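Local coordinates for FMN-binding domain-containing protein (Clostridium perfringens, PDB 3O6U) that is of unknown function but probably binds the flavin cofactor FMN, at residues T8-K13 with K20-I25; G30-A35 with A76-Q81; A35-F40 with N96-L101; M47-K52 with Y69-E74. All blocks are in the same frame, centred on the assembly; numbering follows the deposited sequence.

Interaction 1 (T8-K13 with K20-I25); sequences TVETAK and KAKLSI
The carboxylate of Glu10 lies among parts of Lys20 and Lys22: OE2 meets CD of Lys20 at 3.8 Å, while OE1 sits 3.9 Å from CG of Lys22. The Phe40 ring, from strand 32-41, lies over one face of the carboxylate; Lys20 CD comes in tilted to that side beside OE2, and Lys22 CG lies near the plane beside OE1. Glu10 CG is anti to the backbone N (chi1 171°), and the extended chain beyond it carries the carboxylate out between the lysines. The glutamate side chain crosses both of theirs obliquely. Only a long salt bridge results, from OE2 to NZ of Lys20 at 3.9 Å, so the charge pairing is probably modest.

Further along the same face, OG1 of Thr8 and OG of Ser24 share a hydrogen bond of 2.6 Å, and CG2 of Thr8 rests on CE of Lys22. On the opposite face, CG1 of Val9 packs against CB of Leu23 at 3.9 Å, with helix 92-111 behind them through Leu101 and Phe98. Beneath these side chains, Val9 and Leu23 exchange two backbone hydrogen bonds.

The ladder changes character at Thr11. Its N still donates to Ala21 O, but the returning bond from Ala21 N goes to the side-chain OG1, at 2.9 Å and with an N-H...O angle of 167°. A chi1 of 51° sets OG1 between the backbone N and the carbonyl carbon, where it stands in for the main-chain carbonyl as the first strand peels away. The whole illustrates an antiparallel beta hairpin, strands 5-11 and 19-27, two-faced within the sheet of this FMN-binding-type domain.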
loop_
_atom_site.group_PDB
_atom_site.type_symbol
_atom_site.label_atom_id
_atom_site.label_comp_id
_atom_site.label_asym_id
_atom_site.label_seq_id
_atom_site.Cartn_x
_atom_site.Cartn_y
_atom_site.Cartn_z
ATOM N N THR A 8 9.943 -2.689 -3.073
ATOM C CA THR A 8 9.367 -1.787 -2.111
ATOM C C THR A 8 9.246 -0.395 -2.698
ATOM O O THR A 8 10.175 0.127 -3.323
ATOM C CB THR A 8 10.264 -1.695 -0.850
ATOM O OG1 THR A 8 10.165 -2.915 -0.108
ATOM C CG2 THR A 8 9.858 -0.500 0.049
ATOM N N VAL A 9 8.083 0.199 -2.511
ATOM C CA VAL A 9 7.883 1.560 -2.940
ATOM C C VAL A 9 7.300 2.318 -1.743
ATOM O O VAL A 9 6.620 1.739 -0.900
ATOM C CB VAL A 9 6.969 1.620 -4.172
ATOM C CG1 VAL A 9 5.536 1.404 -3.791
ATOM C CG2 VAL A 9 7.153 2.903 -4.856
ATOM N N GLU A 10 7.581 3.613 -1.681
ATOM C CA GLU A 10 7.144 4.461 -0.588
ATOM C C GLU A 10 6.843 5.872 -1.063
ATOM O O GLU A 10 7.489 6.350 -1.987
ATOM C CB GLU A 10 8.256 4.524 0.446
ATOM C CG GLU A 10 8.023 5.535 1.528
ATOM C CD GLU A 10 9.055 5.422 2.623
ATOM O OE1 GLU A 10 9.310 4.277 3.057
ATOM O OE2 GLU A 10 9.602 6.466 3.051
ATOM N N THR A 11 5.861 6.532 -0.441
ATOM C CA THR A 11 5.527 7.916 -0.788
ATOM C C THR A 11 6.717 8.820 -0.457
ATOM O O THR A 11 7.329 8.679 0.592
ATOM C CB THR A 11 4.279 8.419 -0.029
ATOM O OG1 THR A 11 4.426 8.175 1.374
ATOM C CG2 THR A 11 3.032 7.714 -0.530
ATOM N N ALA A 12 7.023 9.758 -1.349
ATOM C CA ALA A 12 8.179 10.642 -1.184
ATOM C C ALA A 12 8.148 11.504 0.061
ATOM O O ALA A 12 9.191 11.824 0.638
ATOM C CB ALA A 12 8.335 11.515 -2.413
ATOM N N LYS A 13 6.938 11.879 0.463
ATOM C CA LYS A 13 6.741 12.705 1.643
ATOM C C LYS A 13 5.437 12.403 2.360
ATOM O O LYS A 13 4.471 11.911 1.760
ATOM C CB LYS A 13 6.765 14.185 1.247
ATOM C CG LYS A 13 5.902 14.520 0.051
ATOM C CD LYS A 13 6.380 15.813 -0.643
ATOM C CE LYS A 13 7.388 15.561 -1.785
ATOM N NZ LYS A 13 8.753 15.241 -1.284
ATOM N N LYS A 20 3.066 8.558 5.905
ATOM C CA LYS A 20 3.601 8.118 4.630
ATOM C C LYS A 20 2.997 6.738 4.375
ATOM O O LYS A 20 2.387 6.133 5.263
ATOM C CB LYS A 20 5.109 7.959 4.673
ATOM C CG LYS A 20 5.856 9.255 4.606
ATOM C CD LYS A 20 7.336 8.995 4.731
ATOM C CE LYS A 20 8.129 10.279 4.571
ATOM N NZ LYS A 20 9.597 10.013 4.661
ATOM N N ALA A 21 3.150 6.248 3.152
ATOM C CA ALA A 21 2.686 4.896 2.855
ATOM C C ALA A 21 3.744 4.076 2.095
ATOM O O ALA A 21 4.456 4.561 1.201
ATOM C CB ALA A 21 1.349 4.909 2.133
ATOM N N LYS A 22 3.794 2.808 2.476
ATOM C CA LYS A 22 4.760 1.860 1.986
ATOM C C LYS A 22 4.087 0.616 1.428
ATOM O O LYS A 22 3.162 0.085 2.040
ATOM C CB LYS A 22 5.631 1.454 3.184
ATOM C CG LYS A 22 7.045 1.108 2.853
ATOM C CD LYS A 22 7.743 0.519 4.051
ATOM C CE LYS A 22 9.004 -0.204 3.617
ATOM N NZ LYS A 22 10.101 -0.059 4.610
ATOM N N LEU A 23 4.528 0.179 0.258
ATOM C CA LEU A 23 4.029 -1.061 -0.301
ATOM C C LEU A 23 5.199 -1.984 -0.634
ATOM O O LEU A 23 6.120 -1.593 -1.364
ATOM C CB LEU A 23 3.213 -0.826 -1.575
ATOM C CG LEU A 23 2.798 -2.078 -2.365
ATOM C CD1 LEU A 23 1.996 -3.036 -1.479
ATOM C CD2 LEU A 23 1.982 -1.653 -3.589
ATOM N N SER A 24 5.184 -3.188 -0.064
ATOM C CA SER A 24 6.192 -4.174 -0.408
ATOM C C SER A 24 5.523 -5.370 -1.055
ATOM O O SER A 24 4.398 -5.733 -0.703
ATOM C CB SER A 24 6.966 -4.688 0.809
ATOM O OG SER A 24 8.034 -3.821 1.101
ATOM N N ILE A 25 6.213 -5.954 -2.027
ATOM C CA ILE A 25 5.716 -7.167 -2.624
ATOM C C ILE A 25 6.841 -8.178 -2.807
ATOM O O ILE A 25 8.035 -7.850 -2.755
ATOM C CB ILE A 25 5.000 -6.948 -4.014
ATOM C CG1 ILE A 25 5.944 -6.305 -5.036
ATOM C CG2 ILE A 25 3.733 -6.122 -3.816
ATOM C CD1 ILE A 25 5.433 -6.439 -6.467
#

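Interaction 2 (G30-A35 with A76-Q81); sequences GKITEA and ALIEKQ
Gln81 and Ile32 form the polar end of a contact whose other end is hydrocarbon. The glutamine amide pairs with both main-chain polar atoms of one residue: OE1 accepts from Ile32 N at 2.7 Å, on a lone pair although the N-H...O angle is a bent 143°, and NE2 donates to Ile32 O at 2.9 Å in a much straighter bond, 173°. NE2 also donates to Ile78 O, at 2.6 Å. Three bonds thus fix the rotation of the amide, and a bend at chi2 (-65°) helps turn the chain back toward the strand.

The tight part lies beside this grip. The Ile32 side chain crosses that of Leu77 at about a right angle, Ile32 CD1 touching Leu77 CG at 4.0 Å, while CB of Ala35 receives CD1 of Ile78 at 3.8 Å and CD2 of Leu77 at 4.0 Å. Leu106 and Phe98 of helix 92-111 close the buried side, touching Ile32 and Leu77 respectively.

The solvent side is looser. The Lys31 chain leads away after its CB passes 4.0 Å from Gln81 OE1, and Thr33 and Glu34 point away from the helix, both facing Lys26 in a classic beta bulge. Here the last turn of helix 66-80 runs antiparallel to strand 32-41, and the first residue beyond the helix, with positive phi, binds the backbone of Ile32: helix-on-sheet packing of an alpha/beta domain, fastened at a helix C-terminus.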
loop_
_atom_site.group_PDB
_atom_site.type_symbol
_atom_site.label_atom_id
_atom_site.label_comp_id
_atom_site.label_asym_id
_atom_site.label_seq_id
_atom_site.Cartn_x
_atom_site.Cartn_y
_atom_site.Cartn_z
ATOM N N GLY A 30 7.276 -15.337 -11.262
ATOM C CA GLY A 30 6.523 -14.296 -11.942
ATOM C C GLY A 30 5.194 -13.946 -11.307
ATOM O O GLY A 30 4.330 -13.345 -11.949
ATOM N N LYS A 31 5.012 -14.285 -10.043
ATOM C CA LYS A 31 3.731 -13.992 -9.431
ATOM C C LYS A 31 3.814 -13.211 -8.126
ATOM O O LYS A 31 4.688 -13.490 -7.298
ATOM C CB LYS A 31 2.966 -15.315 -9.212
ATOM C CG LYS A 31 2.593 -16.018 -10.518
ATOM C CD LYS A 31 1.718 -17.251 -10.287
ATOM C CE LYS A 31 1.800 -18.232 -11.464
ATOM N NZ LYS A 31 1.291 -19.614 -11.139
ATOM N N ILE A 32 2.944 -12.201 -7.961
ATOM C CA ILE A 32 2.906 -11.461 -6.679
ATOM C C ILE A 32 2.427 -12.511 -5.684
ATOM O O ILE A 32 1.319 -13.045 -5.781
ATOM C CB ILE A 32 1.922 -10.289 -6.612
ATOM C CG1 ILE A 32 2.243 -9.226 -7.662
ATOM C CG2 ILE A 32 2.064 -9.649 -5.237
ATOM C CD1 ILE A 32 1.136 -8.185 -7.806
ATOM N N THR A 33 3.263 -12.725 -4.686
ATOM C CA THR A 33 3.101 -13.808 -3.737
ATOM C C THR A 33 2.895 -13.322 -2.312
ATOM O O THR A 33 2.254 -13.982 -1.508
ATOM C CB THR A 33 4.382 -14.682 -3.915
ATOM O OG1 THR A 33 4.035 -16.054 -4.149
ATOM C CG2 THR A 33 5.298 -14.523 -2.737
ATOM N N GLU A 34 3.472 -12.167 -2.013
ATOM C CA GLU A 34 3.305 -11.511 -0.721
ATOM C C GLU A 34 3.091 -10.022 -1.024
ATOM O O GLU A 34 3.680 -9.475 -1.956
ATOM C CB GLU A 34 4.549 -11.633 0.160
ATOM C CG GLU A 34 5.160 -13.016 0.277
ATOM C CD GLU A 34 4.522 -13.875 1.353
ATOM O OE1 GLU A 34 4.044 -13.315 2.371
ATOM O OE2 GLU A 34 4.520 -15.120 1.185
ATOM N N ALA A 35 2.241 -9.374 -0.242
ATOM C CA ALA A 35 1.989 -7.952 -0.410
ATOM C C ALA A 35 1.812 -7.317 0.978
ATOM O O ALA A 35 0.943 -7.735 1.745
ATOM C CB ALA A 35 0.756 -7.732 -1.261
ATOM N N ALA A 76 -6.398 -8.178 -2.301
ATOM C CA ALA A 76 -6.966 -7.855 -3.608
ATOM C C ALA A 76 -5.864 -7.736 -4.643
ATOM O O ALA A 76 -6.065 -8.062 -5.807
ATOM C CB ALA A 76 -7.762 -6.557 -3.550
ATOM N N LEU A 77 -4.702 -7.258 -4.220
ATOM C CA LEU A 77 -3.557 -7.124 -5.118
ATOM C C LEU A 77 -3.089 -8.516 -5.517
ATOM O O LEU A 77 -2.851 -8.792 -6.689
ATOM C CB LEU A 77 -2.420 -6.380 -4.413
ATOM C CG LEU A 77 -1.140 -6.164 -5.235
ATOM C CD1 LEU A 77 -1.452 -5.427 -6.540
ATOM C CD2 LEU A 77 -0.134 -5.393 -4.413
ATOM N N ILE A 78 -2.964 -9.397 -4.532
ATOM C CA ILE A 78 -2.527 -10.757 -4.800
ATOM C C ILE A 78 -3.544 -11.518 -5.654
ATOM O O ILE A 78 -3.160 -12.281 -6.534
ATOM C CB ILE A 78 -2.235 -11.486 -3.475
ATOM C CG1 ILE A 78 -1.072 -10.755 -2.787
ATOM C CG2 ILE A 78 -1.916 -12.971 -3.724
ATOM C CD1 ILE A 78 -0.764 -11.226 -1.393
ATOM N N GLU A 79 -4.832 -11.269 -5.422
ATOM C CA GLU A 79 -5.908 -11.901 -6.185
ATOM C C GLU A 79 -5.958 -11.374 -7.628
ATOM O O GLU A 79 -6.207 -12.126 -8.559
ATOM C CB GLU A 79 -7.264 -11.638 -5.509
ATOM C CG GLU A 79 -8.475 -12.236 -6.244
ATOM C CD GLU A 79 -8.541 -13.757 -6.160
ATOM O OE1 GLU A 79 -9.050 -14.292 -5.147
ATOM O OE2 GLU A 79 -8.074 -14.422 -7.111
ATOM N N LYS A 80 -5.711 -10.085 -7.820
ATOM C CA LYS A 80 -5.774 -9.498 -9.158
ATOM C C LYS A 80 -4.482 -9.565 -9.940
ATOM O O LYS A 80 -4.486 -9.495 -11.168
ATOM C CB LYS A 80 -6.184 -8.024 -9.072
ATOM C CG LYS A 80 -7.635 -7.787 -8.705
ATOM C CD LYS A 80 -8.416 -7.258 -9.894
ATOM C CE LYS A 80 -9.909 -7.272 -9.611
ATOM N NZ LYS A 80 -10.694 -6.678 -10.723
ATOM N N GLN A 81 -3.375 -9.698 -9.224
ATOM C CA GLN A 81 -2.054 -9.697 -9.841
ATOM C C GLN A 81 -1.821 -8.427 -10.678
ATOM O O GLN A 81 -0.959 -8.405 -11.553
ATOM C CB GLN A 81 -1.813 -10.957 -10.686
ATOM C CG GLN A 81 -1.756 -12.255 -9.861
ATOM C CD GLN A 81 -0.574 -12.326 -8.907
ATOM O OE1 GLN A 81 0.577 -12.139 -9.304
ATOM N NE2 GLN A 81 -0.855 -12.614 -7.642
#

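Interaction 3 (A35-F40 with N96-L101); sequences AKYNEF and NQFKKL
Tyr37 and Phe98 meet in an edge-to-face (T-shaped) stack where helix 92-111 packs across the four-stranded sheet, the central helix-on-sheet layer of this alpha/beta domain.

The aromatic pair comes first. The edge of the Phe98 ring is directed at the face of Tyr37, with planes 87° apart and centroids separated by 5.0 Å. CD1 of Phe98 does the touching; it stands above the tyrosine ring but displaced toward its rim, 3.4 Å from CD1 of Tyr37. The CB of Tyr37 points at the helix, and CG, anti to the backbone N (chi1 172°), continues from it.

Apolar contact is slighter: CD1 of Leu101 reaches the edge of the tyrosine ring, in its plane, 3.9 Å from CE1. Ala21 of the adjoining strand touches Tyr37 as well.

Polar interactions gather at the phenol. Its OH donates to Glu39 OE2, which uses the lone pair directed away from the other oxygen, and accepts from the Gln97 amide, so the hydroxyl is gripped twice and its rotation probably fixed. Glu39 has further partners: OE1 is held by Tyr69 and Lys48, and OE2 also by Ser94. This second shell probably helps to position the acid that the tyrosine hydroxyl donates to. The Gln97 bond is long but straight, NE2 to Tyr37 OH at 3.2 Å and 167°, with the oxygen close to the amide plane.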
loop_
_atom_site.group_PDB
_atom_site.type_symbol
_atom_site.label_atom_id
_atom_site.label_comp_id
_atom_site.label_asym_id
_atom_site.label_seq_id
_atom_site.Cartn_x
_atom_site.Cartn_y
_atom_site.Cartn_z
ATOM N N ALA A 35 2.241 -9.374 -0.242
ATOM C CA ALA A 35 1.989 -7.952 -0.410
ATOM C C ALA A 35 1.812 -7.317 0.978
ATOM O O ALA A 35 0.943 -7.735 1.745
ATOM C CB ALA A 35 0.756 -7.732 -1.261
ATOM N N LYS A 36 2.655 -6.328 1.301
ATOM C CA LYS A 36 2.588 -5.630 2.597
ATOM C C LYS A 36 2.401 -4.125 2.437
ATOM O O LYS A 36 3.267 -3.423 1.916
ATOM C CB LYS A 36 3.841 -5.920 3.453
ATOM C CG LYS A 36 3.763 -5.359 4.894
ATOM C CD LYS A 36 4.483 -6.261 5.918
ATOM C CE LYS A 36 5.472 -5.505 6.830
ATOM N NZ LYS A 36 4.864 -4.466 7.727
ATOM N N TYR A 37 1.256 -3.626 2.878
ATOM C CA TYR A 37 0.985 -2.201 2.745
ATOM C C TYR A 37 0.688 -1.525 4.077
ATOM O O TYR A 37 -0.195 -1.949 4.811
ATOM C CB TYR A 37 -0.189 -1.975 1.770
ATOM C CG TYR A 37 -0.690 -0.550 1.700
ATOM C CD1 TYR A 37 -0.028 0.406 0.933
ATOM C CD2 TYR A 37 -1.827 -0.157 2.402
ATOM C CE1 TYR A 37 -0.488 1.724 0.867
ATOM C CE2 TYR A 37 -2.292 1.156 2.346
ATOM C CZ TYR A 37 -1.621 2.090 1.574
ATOM O OH TYR A 37 -2.076 3.386 1.504
ATOM N N ASN A 38 1.425 -0.462 4.369
ATOM C CA ASN A 38 1.234 0.281 5.594
ATOM C C ASN A 38 1.289 1.789 5.477
ATOM O O ASN A 38 2.206 2.338 4.856
ATOM C CB ASN A 38 2.310 -0.081 6.629
ATOM C CG ASN A 38 2.158 -1.467 7.179
ATOM O OD1 ASN A 38 1.270 -1.733 7.988
ATOM N ND2 ASN A 38 3.019 -2.368 6.740
ATOM N N GLU A 39 0.275 2.441 6.047
ATOM C CA GLU A 39 0.311 3.890 6.217
ATOM C C GLU A 39 0.989 4.003 7.611
ATOM O O GLU A 39 0.798 3.163 8.488
ATOM C CB GLU A 39 -1.078 4.489 6.174
ATOM C CG GLU A 39 -1.669 4.325 4.760
ATOM C CD GLU A 39 -3.174 4.528 4.696
ATOM O OE1 GLU A 39 -3.788 4.816 5.746
ATOM O OE2 GLU A 39 -3.747 4.400 3.588
ATOM N N PHE A 40 1.799 5.027 7.801
ATOM C CA PHE A 40 2.579 5.104 9.032
ATOM C C PHE A 40 3.173 6.480 9.234
ATOM O O PHE A 40 3.329 7.255 8.297
ATOM C CB PHE A 40 3.696 4.036 8.979
ATOM C CG PHE A 40 4.770 4.315 7.951
ATOM C CD1 PHE A 40 5.951 4.969 8.313
ATOM C CD2 PHE A 40 4.605 3.927 6.622
ATOM C CE1 PHE A 40 6.955 5.235 7.366
ATOM C CE2 PHE A 40 5.599 4.191 5.675
ATOM C CZ PHE A 40 6.774 4.848 6.051
ATOM N N ASN A 96 -6.953 4.596 -3.572
ATOM C CA ASN A 96 -6.302 5.330 -4.657
ATOM C C ASN A 96 -4.805 5.485 -4.380
ATOM O O ASN A 96 -3.987 5.262 -5.267
ATOM C CB ASN A 96 -6.968 6.689 -4.835
ATOM C CG ASN A 96 -8.337 6.591 -5.511
ATOM O OD1 ASN A 96 -9.132 7.530 -5.446
ATOM N ND2 ASN A 96 -8.605 5.469 -6.175
ATOM N N GLN A 97 -4.437 5.892 -3.168
ATOM C CA GLN A 97 -3.022 5.963 -2.834
ATOM C C GLN A 97 -2.375 4.578 -3.075
ATOM O O GLN A 97 -1.351 4.485 -3.759
ATOM C CB GLN A 97 -2.848 6.390 -1.377
ATOM C CG GLN A 97 -1.417 6.285 -0.857
ATOM C CD GLN A 97 -1.205 7.094 0.406
ATOM O OE1 GLN A 97 -0.800 8.249 0.345
ATOM N NE2 GLN A 97 -1.506 6.503 1.550
ATOM N N PHE A 98 -2.984 3.513 -2.535
ATOM C CA PHE A 98 -2.495 2.134 -2.718
ATOM C C PHE A 98 -2.327 1.793 -4.193
ATOM O O PHE A 98 -1.303 1.213 -4.581
ATOM C CB PHE A 98 -3.462 1.112 -2.094
ATOM C CG PHE A 98 -3.031 -0.354 -2.255
ATOM C CD1 PHE A 98 -2.138 -0.947 -1.364
ATOM C CD2 PHE A 98 -3.538 -1.139 -3.298
ATOM C CE1 PHE A 98 -1.767 -2.293 -1.499
ATOM C CE2 PHE A 98 -3.170 -2.473 -3.436
ATOM C CZ PHE A 98 -2.278 -3.052 -2.537
ATOM N N LYS A 99 -3.323 2.143 -5.008
ATOM C CA LYS A 99 -3.267 1.847 -6.433
ATOM C C LYS A 99 -2.064 2.485 -7.111
ATOM O O LYS A 99 -1.400 1.822 -7.904
ATOM C CB LYS A 99 -4.589 2.236 -7.133
ATOM C CG LYS A 99 -5.764 1.328 -6.697
ATOM C CD LYS A 99 -7.122 1.724 -7.284
ATOM C CE LYS A 99 -7.157 1.536 -8.793
ATOM N NZ LYS A 99 -8.542 1.442 -9.327
ATOM N N LYS A 100 -1.740 3.738 -6.780
ATOM C CA LYS A 100 -0.571 4.388 -7.401
ATOM C C LYS A 100 0.751 3.672 -7.052
ATOM O O LYS A 100 1.588 3.439 -7.929
ATOM C CB LYS A 100 -0.502 5.875 -7.026
ATOM C CG LYS A 100 -1.620 6.733 -7.663
ATOM C CD LYS A 100 -1.485 8.213 -7.289
ATOM C CE LYS A 100 -2.615 9.083 -7.867
ATOM N NZ LYS A 100 -3.718 9.348 -6.888
ATOM N N LEU A 101 0.920 3.311 -5.778
ATOM C CA LEU A 101 2.098 2.569 -5.311
ATOM C C LEU A 101 2.160 1.188 -6.006
ATOM O O LEU A 101 3.238 0.748 -6.422
ATOM C CB LEU A 101 2.054 2.425 -3.781
ATOM C CG LEU A 101 2.225 3.731 -2.984
ATOM C CD1 LEU A 101 2.102 3.484 -1.490
ATOM C CD2 LEU A 101 3.563 4.329 -3.306
#

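Interaction 4 (M47-K52 with Y69-E74); sequences MKREDK and YEPQLE
A single nitrogen of Arg49, NH1, appears to be shared by two carboxylates one helical turn apart, Glu70 and Glu74. This salt-bridge network ties the 3-10 turn 48-50, in the loop after strand 32-41, to helix 66-80, the helix beside the outer edge of the sheet.

The Glu74 arm is the clearer one. Arginine and glutamate reach toward each other tip to tip, and NH1 donates to Glu74 OE2 at 3.2 Å with an angle of 164°. The oxygen lies near the guanidinium plane, yet the donor comes from above the carboxylate plane, 47° out of it. The other arm, NH1 to Glu70 OE1 at 3.2 Å, is less certain because that oxygen is crowded in the model. A water accepting from Arg49 N at 3.2 Å also lies by Glu70 OE1, and its bond there shares this doubt.

Each acid has a second duty: Glu70 OE2 takes the backbone N of Glu39, and Glu74 OE2 that of Tyr37. The helix thus supplies side-chain acceptors to the edge strand, and the arginine probably offsets their charge.

Lys48 enters from the same turn. Its CD, in a chain still extended at chi2 (-173°), comes to 3.9 Å from Tyr69 OH; the bend at chi3 then turns CE. Both polar ends have Glu39 OE1 as their main partner, and Lys48 also makes a cation-pi contact with Tyr19. Pro71, where the helix kinks, slides past the arginine; Pro71 CG lies over one guanidinium face, 3.9 Å from Arg49 NH2.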
loop_
_atom_site.group_PDB
_atom_site.type_symbol
_atom_site.label_atom_id
_atom_site.label_comp_id
_atom_site.label_asym_id
_atom_site.label_seq_id
_atom_site.Cartn_x
_atom_site.Cartn_y
_atom_site.Cartn_z
HETATM N N MSE A 47 2.701 2.533 12.997
HETATM C CA MSE A 47 1.764 2.011 12.012
HETATM C C MSE A 47 0.324 2.449 12.324
HETATM O O MSE A 47 -0.158 2.326 13.447
HETATM C CB MSE A 47 1.855 0.497 12.030
HETATM C CG MSE A 47 3.277 0.008 11.759
HETATM SE SE MSE A 47 3.834 0.404 9.907
HETATM C CE MSE A 47 5.735 0.820 10.133
ATOM N N LYS A 48 -0.354 2.969 11.317
ATOM C CA LYS A 48 -1.739 3.415 11.436
ATOM C C LYS A 48 -2.710 2.271 11.776
ATOM O O LYS A 48 -3.706 2.478 12.465
ATOM C CB LYS A 48 -2.163 4.047 10.111
ATOM C CG LYS A 48 -3.285 5.041 10.197
ATOM C CD LYS A 48 -3.735 5.461 8.812
ATOM C CE LYS A 48 -3.570 6.952 8.575
ATOM N NZ LYS A 48 -3.706 7.283 7.109
ATOM N N ARG A 49 -2.419 1.056 11.320
ATOM C CA ARG A 49 -3.357 -0.028 11.576
ATOM C C ARG A 49 -3.272 -0.568 12.990
ATOM O O ARG A 49 -4.097 -1.385 13.403
ATOM C CB ARG A 49 -3.209 -1.123 10.504
ATOM C CG ARG A 49 -2.281 -2.285 10.785
ATOM C CD ARG A 49 -1.671 -2.654 9.444
ATOM N NE ARG A 49 -1.662 -4.073 9.157
ATOM C CZ ARG A 49 -1.464 -4.587 7.946
ATOM N NH1 ARG A 49 -1.256 -3.797 6.893
ATOM N NH2 ARG A 49 -1.490 -5.902 7.790
ATOM N N GLU A 50 -2.277 -0.071 13.727
ATOM C CA GLU A 50 -2.094 -0.428 15.125
ATOM C C GLU A 50 -2.672 0.668 16.023
ATOM O O GLU A 50 -2.718 0.507 17.237
ATOM C CB GLU A 50 -0.613 -0.608 15.450
ATOM C CG GLU A 50 0.009 -1.858 14.832
ATOM C CD GLU A 50 1.490 -1.989 15.175
ATOM O OE1 GLU A 50 1.958 -1.282 16.093
ATOM O OE2 GLU A 50 2.192 -2.800 14.539
ATOM N N ASP A 51 -3.121 1.777 15.436
ATOM C CA ASP A 51 -3.672 2.872 16.236
ATOM C C ASP A 51 -5.174 2.740 16.501
ATOM O O ASP A 51 -6.001 3.037 15.644
ATOM C CB ASP A 51 -3.371 4.226 15.574
ATOM C CG ASP A 51 -3.905 5.406 16.377
ATOM O OD1 ASP A 51 -4.865 5.238 17.153
ATOM O OD2 ASP A 51 -3.385 6.524 16.216
ATOM N N LYS A 52 -5.507 2.300 17.707
ATOM C CA LYS A 52 -6.884 2.105 18.155
ATOM C C LYS A 52 -7.808 3.307 17.971
ATOM O O LYS A 52 -8.868 3.183 17.352
ATOM C CB LYS A 52 -6.889 1.719 19.630
ATOM C CG LYS A 52 -8.130 1.006 20.109
ATOM C CD LYS A 52 -7.931 0.577 21.550
ATOM C CE LYS A 52 -9.120 -0.194 22.051
ATOM N NZ LYS A 52 -10.368 0.416 21.551
ATOM N N TYR A 69 -8.914 -2.014 6.061
ATOM C CA TYR A 69 -8.616 -1.816 4.647
ATOM C C TYR A 69 -7.241 -2.197 4.160
ATOM O O TYR A 69 -7.126 -2.667 3.022
ATOM C CB TYR A 69 -9.006 -0.387 4.132
ATOM C CG TYR A 69 -8.254 0.815 4.670
ATOM C CD1 TYR A 69 -6.897 1.010 4.411
ATOM C CD2 TYR A 69 -8.922 1.795 5.401
ATOM C CE1 TYR A 69 -6.237 2.147 4.886
ATOM C CE2 TYR A 69 -8.275 2.908 5.867
ATOM C CZ TYR A 69 -6.944 3.082 5.612
ATOM O OH TYR A 69 -6.328 4.188 6.142
ATOM N N GLU A 70 -6.215 -2.089 5.008
ATOM C CA GLU A 70 -4.869 -2.398 4.531
ATOM C C GLU A 70 -4.694 -3.853 4.218
ATOM O O GLU A 70 -4.113 -4.197 3.197
ATOM C CB GLU A 70 -3.784 -1.894 5.503
ATOM C CG GLU A 70 -3.755 -0.373 5.625
ATOM C CD GLU A 70 -2.670 0.111 6.551
ATOM O OE1 GLU A 70 -2.175 -0.720 7.352
ATOM O OE2 GLU A 70 -2.319 1.308 6.490
ATOM N N PRO A 71 -5.195 -4.741 5.091
ATOM C CA PRO A 71 -5.016 -6.152 4.744
ATOM C C PRO A 71 -5.904 -6.502 3.545
ATOM O O PRO A 71 -5.565 -7.389 2.768
ATOM C CB PRO A 71 -5.408 -6.892 6.016
ATOM C CG PRO A 71 -5.330 -5.847 7.112
ATOM C CD PRO A 71 -5.743 -4.576 6.445
ATOM N N GLN A 72 -7.034 -5.817 3.377
ATOM C CA GLN A 72 -7.875 -6.087 2.210
ATOM C C GLN A 72 -7.169 -5.707 0.914
ATOM O O GLN A 72 -7.157 -6.495 -0.042
ATOM C CB GLN A 72 -9.217 -5.355 2.309
ATOM C CG GLN A 72 -10.125 -6.036 3.322
ATOM C CD GLN A 72 -11.459 -5.353 3.511
ATOM O OE1 GLN A 72 -12.017 -4.775 2.577
ATOM N NE2 GLN A 72 -11.997 -5.440 4.728
ATOM N N LEU A 73 -6.558 -4.521 0.894
ATOM C CA LEU A 73 -5.857 -4.040 -0.289
ATOM C C LEU A 73 -4.738 -5.003 -0.665
ATOM O O LEU A 73 -4.521 -5.305 -1.852
ATOM C CB LEU A 73 -5.319 -2.630 -0.024
ATOM C CG LEU A 73 -6.438 -1.605 0.192
ATOM C CD1 LEU A 73 -5.895 -0.349 0.813
ATOM C CD2 LEU A 73 -7.106 -1.297 -1.131
ATOM N N GLU A 74 -4.039 -5.493 0.350
ATOM C CA GLU A 74 -2.960 -6.438 0.142
ATOM C C GLU A 74 -3.468 -7.682 -0.580
ATOM O O GLU A 74 -2.864 -8.127 -1.565
ATOM C CB GLU A 74 -2.351 -6.868 1.489
ATOM C CG GLU A 74 -1.600 -5.767 2.243
ATOM C CD GLU A 74 -1.083 -6.247 3.595
ATOM O OE1 GLU A 74 -1.329 -7.419 3.938
ATOM O OE2 GLU A 74 -0.435 -5.461 4.316
HETATM O O HOH W 1 -0.607 0.856 8.723
#

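In the fold
Strand 32-41 connects three of the four contacts directly or through its side chains. Interactions 2 and 3 share Ala35 on it and meet where Leu77 CD2 touches Phe98 CZ at 3.7 Å. Interaction 1 supplies the neighbouring strand; its centre is about 7 Å from that of interaction 3, and Ser24 O and Lys36 N lie 2.7 Å apart in a probable hydrogen bond. Interaction 4 joins interaction 3 through Glu39, whose OE1 is 2.8 Å from Lys48 NZ in a salt bridge. Interactions 2 and 4 use successive parts of helix 66-80, their centres about 18 Å apart. Interaction 3, its centre about 1 Å from the chain centre, is the buried middle. No FMN is bound in this structure, so none can be assigned to a flavin pocket.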